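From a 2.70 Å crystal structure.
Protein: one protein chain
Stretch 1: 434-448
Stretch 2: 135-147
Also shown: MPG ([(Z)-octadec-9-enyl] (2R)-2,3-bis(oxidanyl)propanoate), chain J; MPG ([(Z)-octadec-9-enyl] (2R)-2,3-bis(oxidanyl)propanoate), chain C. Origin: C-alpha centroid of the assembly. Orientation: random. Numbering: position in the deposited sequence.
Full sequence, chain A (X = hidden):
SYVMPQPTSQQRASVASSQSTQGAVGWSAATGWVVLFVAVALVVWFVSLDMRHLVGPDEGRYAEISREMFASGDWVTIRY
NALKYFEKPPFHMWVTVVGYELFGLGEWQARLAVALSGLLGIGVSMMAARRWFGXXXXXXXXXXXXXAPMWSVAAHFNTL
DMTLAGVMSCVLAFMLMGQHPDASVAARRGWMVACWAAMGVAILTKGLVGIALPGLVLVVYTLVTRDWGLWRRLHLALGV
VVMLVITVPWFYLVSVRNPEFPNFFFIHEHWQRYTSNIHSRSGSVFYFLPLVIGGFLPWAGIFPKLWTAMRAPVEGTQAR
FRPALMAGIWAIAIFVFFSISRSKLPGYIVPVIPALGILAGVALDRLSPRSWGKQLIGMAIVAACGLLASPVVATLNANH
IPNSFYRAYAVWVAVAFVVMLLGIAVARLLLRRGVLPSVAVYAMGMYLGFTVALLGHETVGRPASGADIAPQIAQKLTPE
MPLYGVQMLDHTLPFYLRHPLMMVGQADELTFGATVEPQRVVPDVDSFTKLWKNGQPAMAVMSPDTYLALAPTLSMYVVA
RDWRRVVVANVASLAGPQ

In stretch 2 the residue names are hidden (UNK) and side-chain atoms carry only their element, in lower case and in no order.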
# COMPACT_ATOMS: atom_id res chain seq x y z
N GLY A 434 14.45 -6.93 -31.52
CA GLY A 434 13.54 -7.89 -30.92
C GLY A 434 12.46 -7.26 -30.08
O GLY A 434 12.57 -6.09 -29.68
N VAL A 435 11.40 -8.02 -29.79
CA VAL A 435 10.30 -7.49 -28.99
C VAL A 435 10.72 -7.36 -27.53
O VAL A 435 10.42 -6.36 -26.87
CB VAL A 435 9.05 -8.36 -29.15
CG1 VAL A 435 7.99 -7.98 -28.13
CG2 VAL A 435 8.49 -8.23 -30.56
N LEU A 436 11.42 -8.37 -27.00
CA LEU A 436 11.77 -8.37 -25.58
C LEU A 436 12.63 -7.18 -25.17
O LEU A 436 12.32 -6.55 -24.15
CB LEU A 436 12.43 -9.70 -25.21
CG LEU A 436 12.95 -9.82 -23.78
CD1 LEU A 436 11.87 -9.47 -22.77
CD2 LEU A 436 13.49 -11.21 -23.53
N PRO A 437 13.72 -6.82 -25.88
CA PRO A 437 14.47 -5.63 -25.47
C PRO A 437 13.65 -4.35 -25.54
O PRO A 437 13.74 -3.51 -24.64
CB PRO A 437 15.66 -5.60 -26.44
CG PRO A 437 15.19 -6.37 -27.63
CD PRO A 437 14.34 -7.47 -27.06
N SER A 438 12.83 -4.20 -26.59
CA SER A 438 11.97 -3.02 -26.70
C SER A 438 11.01 -2.92 -25.52
O SER A 438 10.85 -1.85 -24.93
CB SER A 438 11.21 -3.07 -28.03
OG SER A 438 10.48 -1.87 -28.25
N VAL A 439 10.39 -4.04 -25.16
CA VAL A 439 9.46 -4.05 -24.03
C VAL A 439 10.20 -3.77 -22.73
O VAL A 439 9.66 -3.12 -21.83
CB VAL A 439 8.69 -5.39 -23.98
CG1 VAL A 439 7.77 -5.43 -22.77
CG2 VAL A 439 7.88 -5.58 -25.24
N ALA A 440 11.43 -4.26 -22.60
CA ALA A 440 12.21 -4.02 -21.39
C ALA A 440 12.53 -2.54 -21.22
O ALA A 440 12.33 -1.97 -20.14
CB ALA A 440 13.49 -4.85 -21.41
N VAL A 441 13.03 -1.90 -22.28
CA VAL A 441 13.34 -0.48 -22.22
C VAL A 441 12.08 0.34 -21.98
O VAL A 441 12.07 1.29 -21.20
CB VAL A 441 14.07 -0.04 -23.50
CG1 VAL A 441 14.30 1.45 -23.50
CG2 VAL A 441 15.39 -0.79 -23.64
N TYR A 442 10.99 -0.02 -22.67
CA TYR A 442 9.72 0.68 -22.50
C TYR A 442 9.22 0.59 -21.06
O TYR A 442 8.84 1.60 -20.45
CB TYR A 442 8.70 0.09 -23.48
CG TYR A 442 7.24 0.36 -23.18
CD1 TYR A 442 6.60 1.46 -23.71
CD2 TYR A 442 6.50 -0.53 -22.40
CE1 TYR A 442 5.26 1.69 -23.46
CE2 TYR A 442 5.17 -0.30 -22.14
CZ TYR A 442 4.55 0.81 -22.67
OH TYR A 442 3.22 1.04 -22.42
N ALA A 443 9.24 -0.62 -20.48
CA ALA A 443 8.81 -0.79 -19.10
C ALA A 443 9.70 -0.03 -18.13
O ALA A 443 9.22 0.52 -17.14
CB ALA A 443 8.77 -2.28 -18.74
N MET A 444 11.02 -0.01 -18.39
CA MET A 444 11.91 0.78 -17.55
C MET A 444 11.57 2.26 -17.63
O MET A 444 11.56 2.96 -16.60
CB MET A 444 13.36 0.54 -17.96
CG MET A 444 14.36 1.46 -17.28
SD MET A 444 14.45 1.21 -15.49
CE MET A 444 15.26 -0.38 -15.39
N GLY A 445 11.28 2.76 -18.83
CA GLY A 445 10.88 4.15 -18.96
C GLY A 445 9.60 4.46 -18.22
O GLY A 445 9.49 5.49 -17.54
N MET A 446 8.61 3.57 -18.32
CA MET A 446 7.36 3.76 -17.59
C MET A 446 7.60 3.77 -16.09
O MET A 446 7.08 4.63 -15.37
CB MET A 446 6.36 2.66 -17.97
CG MET A 446 5.81 2.81 -19.36
SD MET A 446 4.87 4.34 -19.51
CE MET A 446 5.27 4.79 -21.19
N TYR A 447 8.38 2.80 -15.60
CA TYR A 447 8.62 2.70 -14.16
C TYR A 447 9.32 3.94 -13.63
O TYR A 447 8.92 4.50 -12.60
CB TYR A 447 9.44 1.45 -13.86
CG TYR A 447 10.05 1.43 -12.48
CD1 TYR A 447 9.24 1.34 -11.35
CD2 TYR A 447 11.42 1.50 -12.30
CE1 TYR A 447 9.79 1.32 -10.09
CE2 TYR A 447 11.98 1.47 -11.04
CZ TYR A 447 11.16 1.38 -9.94
OH TYR A 447 11.70 1.37 -8.68
N LEU A 448 10.37 4.40 -14.33
CA LEU A 448 11.02 5.64 -13.93
C LEU A 448 10.06 6.81 -13.99
O LEU A 448 10.10 7.71 -13.15
CB LEU A 448 12.25 5.89 -14.80
CG LEU A 448 13.39 4.88 -14.69
CD1 LEU A 448 14.55 5.27 -15.60
CD2 LEU A 448 13.86 4.72 -13.26
N UNK A 135 10.76 -19.01 -19.91
CA UNK A 135 11.61 -17.92 -19.45
C UNK A 135 11.19 -16.58 -20.06
O UNK A 135 11.09 -15.57 -19.35
c UNK A 135 13.07 -18.23 -19.77
N UNK A 136 10.95 -16.55 -21.37
CA UNK A 136 10.63 -15.29 -22.04
C UNK A 136 9.35 -14.68 -21.47
O UNK A 136 9.31 -13.49 -21.12
c UNK A 136 10.51 -15.52 -23.55
c UNK A 136 10.59 -14.25 -24.39
n UNK A 136 11.28 -12.35 -27.47
n UNK A 136 9.62 -13.69 -26.60
c UNK A 136 9.99 -12.64 -27.34
n UNK A 136 9.08 -11.90 -27.94
c UNK A 136 10.54 -14.57 -25.88
N UNK A 137 8.30 -15.50 -21.35
CA UNK A 137 7.05 -15.02 -20.77
C UNK A 137 7.26 -14.53 -19.34
O UNK A 137 6.66 -13.54 -18.92
c UNK A 137 5.99 -16.12 -20.81
N UNK A 138 8.12 -15.22 -18.58
CA UNK A 138 8.41 -14.78 -17.22
C UNK A 138 9.06 -13.40 -17.21
O UNK A 138 8.72 -12.55 -16.39
c UNK A 138 9.30 -15.80 -16.51
N UNK A 139 10.02 -13.18 -18.12
CA UNK A 139 10.62 -11.86 -18.25
C UNK A 139 9.55 -10.81 -18.55
O UNK A 139 9.52 -9.74 -17.93
c UNK A 139 11.68 -11.87 -19.34
N UNK A 140 8.64 -11.12 -19.48
CA UNK A 140 7.55 -10.19 -19.75
C UNK A 140 6.68 -9.95 -18.52
O UNK A 140 6.13 -8.85 -18.36
c UNK A 140 8.26 -11.44 -24.30
c UNK A 140 7.77 -9.26 -22.69
c UNK A 140 8.39 -9.09 -23.91
c UNK A 140 8.64 -10.18 -24.72
c UNK A 140 6.72 -10.69 -20.93
c UNK A 140 7.64 -11.60 -23.07
c UNK A 140 7.39 -10.52 -22.26
N UNK A 141 6.55 -10.95 -17.64
CA UNK A 141 5.76 -10.75 -16.43
C UNK A 141 6.47 -9.81 -15.46
O UNK A 141 5.84 -8.91 -14.89
c UNK A 141 5.11 -11.94 -14.31
o UNK A 141 4.39 -12.75 -16.45
c UNK A 141 5.48 -12.11 -15.77
N UNK A 142 7.78 -10.00 -15.28
CA UNK A 142 8.53 -9.08 -14.43
C UNK A 142 8.48 -7.66 -14.95
O UNK A 142 8.24 -6.72 -14.19
N UNK A 143 8.71 -7.48 -16.25
CA UNK A 143 8.60 -6.15 -16.85
C UNK A 143 7.20 -5.58 -16.67
O UNK A 143 7.04 -4.39 -16.35
c UNK A 143 11.42 -5.81 -18.10
c UNK A 143 10.55 -7.05 -20.08
c UNK A 143 8.98 -6.21 -18.33
c UNK A 143 10.37 -6.77 -18.60
N UNK A 144 6.18 -6.41 -16.87
CA UNK A 144 4.80 -5.96 -16.72
C UNK A 144 4.55 -5.42 -15.32
O UNK A 144 4.06 -4.30 -15.16
c UNK A 144 3.85 -7.11 -17.04
N UNK A 145 4.87 -6.21 -14.30
CA UNK A 145 4.64 -5.76 -12.93
C UNK A 145 5.50 -4.55 -12.58
O UNK A 145 5.07 -3.69 -11.81
c UNK A 145 4.89 -6.91 -11.95
c UNK A 145 4.28 -9.19 -11.12
c UNK A 145 3.93 -8.09 -12.11
c UNK A 145 2.49 -7.63 -11.91
N UNK A 146 6.70 -4.46 -13.15
CA UNK A 146 7.55 -3.31 -12.88
C UNK A 146 6.93 -2.03 -13.43
O UNK A 146 6.87 -1.01 -12.74
c UNK A 146 10.30 -2.27 -11.78
c UNK A 146 8.94 -3.53 -13.48
c UNK A 146 9.96 -2.41 -13.25
c UNK A 146 11.22 -2.63 -14.07
N UNK A 147 6.45 -2.07 -14.68
CA UNK A 147 5.90 -0.88 -15.31
C UNK A 147 4.50 -0.53 -14.81
O UNK A 147 4.09 0.63 -14.95
c UNK A 147 5.86 -1.05 -16.83
C2 MPG J . 12.55 -15.45 -9.61
C3 MPG J . 12.32 -16.27 -10.88
C4 MPG J . 13.00 -15.65 -12.09
C5 MPG J . 12.68 -16.41 -13.39
C6 MPG J . 13.36 -15.77 -14.61
C7 MPG J . 12.93 -16.42 -15.94
C8 MPG J . 13.59 -15.74 -17.16
C2 MPG C . 17.27 -8.37 -24.18
C3 MPG C . 17.44 -8.47 -22.67
C4 MPG C . 16.51 -7.55 -21.90
C5 MPG C . 16.69 -7.65 -20.38
C6 MPG C . 15.36 -7.56 -19.62
C7 MPG C . 15.39 -8.28 -18.26
C8 MPG C . 13.97 -8.36 -17.63
C9 MPG C . 13.98 -8.68 -16.11
C10 MPG C . 12.76 -8.05 -15.38
C11 MPG C . 12.93 -8.03 -13.85
C12 MPG C . 12.20 -6.82 -13.16
C13 MPG C . 12.46 -6.77 -11.64
C14 MPG C . 12.36 -5.33 -11.05
C1 MPG C . 17.97 -9.51 -24.93

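Position 135 carries one carbon and lies out of reach of stretch 1; its backbone O is 3.3 Å from C8 of MPG (chain J). A lone CB means alanine, Ala135.

At 136 three carbons lead to a nitrogen and then to a carbon bearing two more nitrogens, a guanidinium, and the end reaches Val435 and Leu436: Arg136. Its CA-to-CB bond points sideways, yet its end comes nearer, bringing NH2 to 3.7 Å from Val435 CB, at the guanidinium edge, and NH1 to 3.7 Å from Leu436 CB. These are packing contacts, made by the aliphatic flank of the other helix's first turn.

Positions 137 and 138 have a single carbon each and touch nothing on stretch 1: Ala137 and Ala138, the latter with CB 3.7 Å from C7 of MPG (chain J). Position 139 also has one carbon, but pointing toward stretch 1, with CB 4.2 Å from Leu436 CD1: Ala139.

At 140 one carbon bears a ring of six carbons with no oxygen, and the ring has Leu436 over one face and Val439 at its edge, so Phe140. Leu436 CD1 lies 4.0 Å from the Phe140 ring centroid, in a CH-pi contact; Val439 CB is 3.7 Å from Phe140 CE1.

Position 141 has a carbon carrying one oxygen and one carbon: Thr141, out of reach of stretch 1, its hydroxyl hydrogen-bonded elsewhere in the structure. Position 142 has no side-chain atoms, hence Gly142; an ideal CB there would come within 3.3 Å of C10 of MPG (chain C).

Position 143 shows four carbons forked at the second, and the fork sits among Leu436, Val439, Ala440 and Ala443, which is leucine. Leu143 is a knob in that hole, with CD1 3.7 Å from Ala440 CA.

Position 144 has one carbon, pointing away: Ala144. Position 145 has the forked four-carbon pattern but is out of reach: Leu145. At 146 the same pattern has a terminal carbon over the face of Tyr447: Leu146, whose CD1 lies 3.7 Å from the Tyr447 ring centroid and 3.8 Å from MPG (chain C) C14.

Position 147 ends with one carbon, which touches Ala443 and Met446: Ala147; its CB is 3.7 Å from Ala443 CB and 3.9 Å from Met446 CB.

The two helices run nearly parallel, 21° apart, and no hydrogen bond joins them. Shape does the work: Leu436 enters the hole formed by Arg136, Ala139, Phe140 and Leu143, while Leu143 returns the insertion. The backbones close in where Ala443 and Ala147 meet, from 7.4 Å between Leu436 CA and Phe140 CA to 4.6 Å between Tyr447 CA and Ala147 CA. The rule is reciprocal leucine knobs, aromatic faces for methyls, and alanines where the helices converge.

Stretch 2 (135-147) ARAAAFTGLALLA
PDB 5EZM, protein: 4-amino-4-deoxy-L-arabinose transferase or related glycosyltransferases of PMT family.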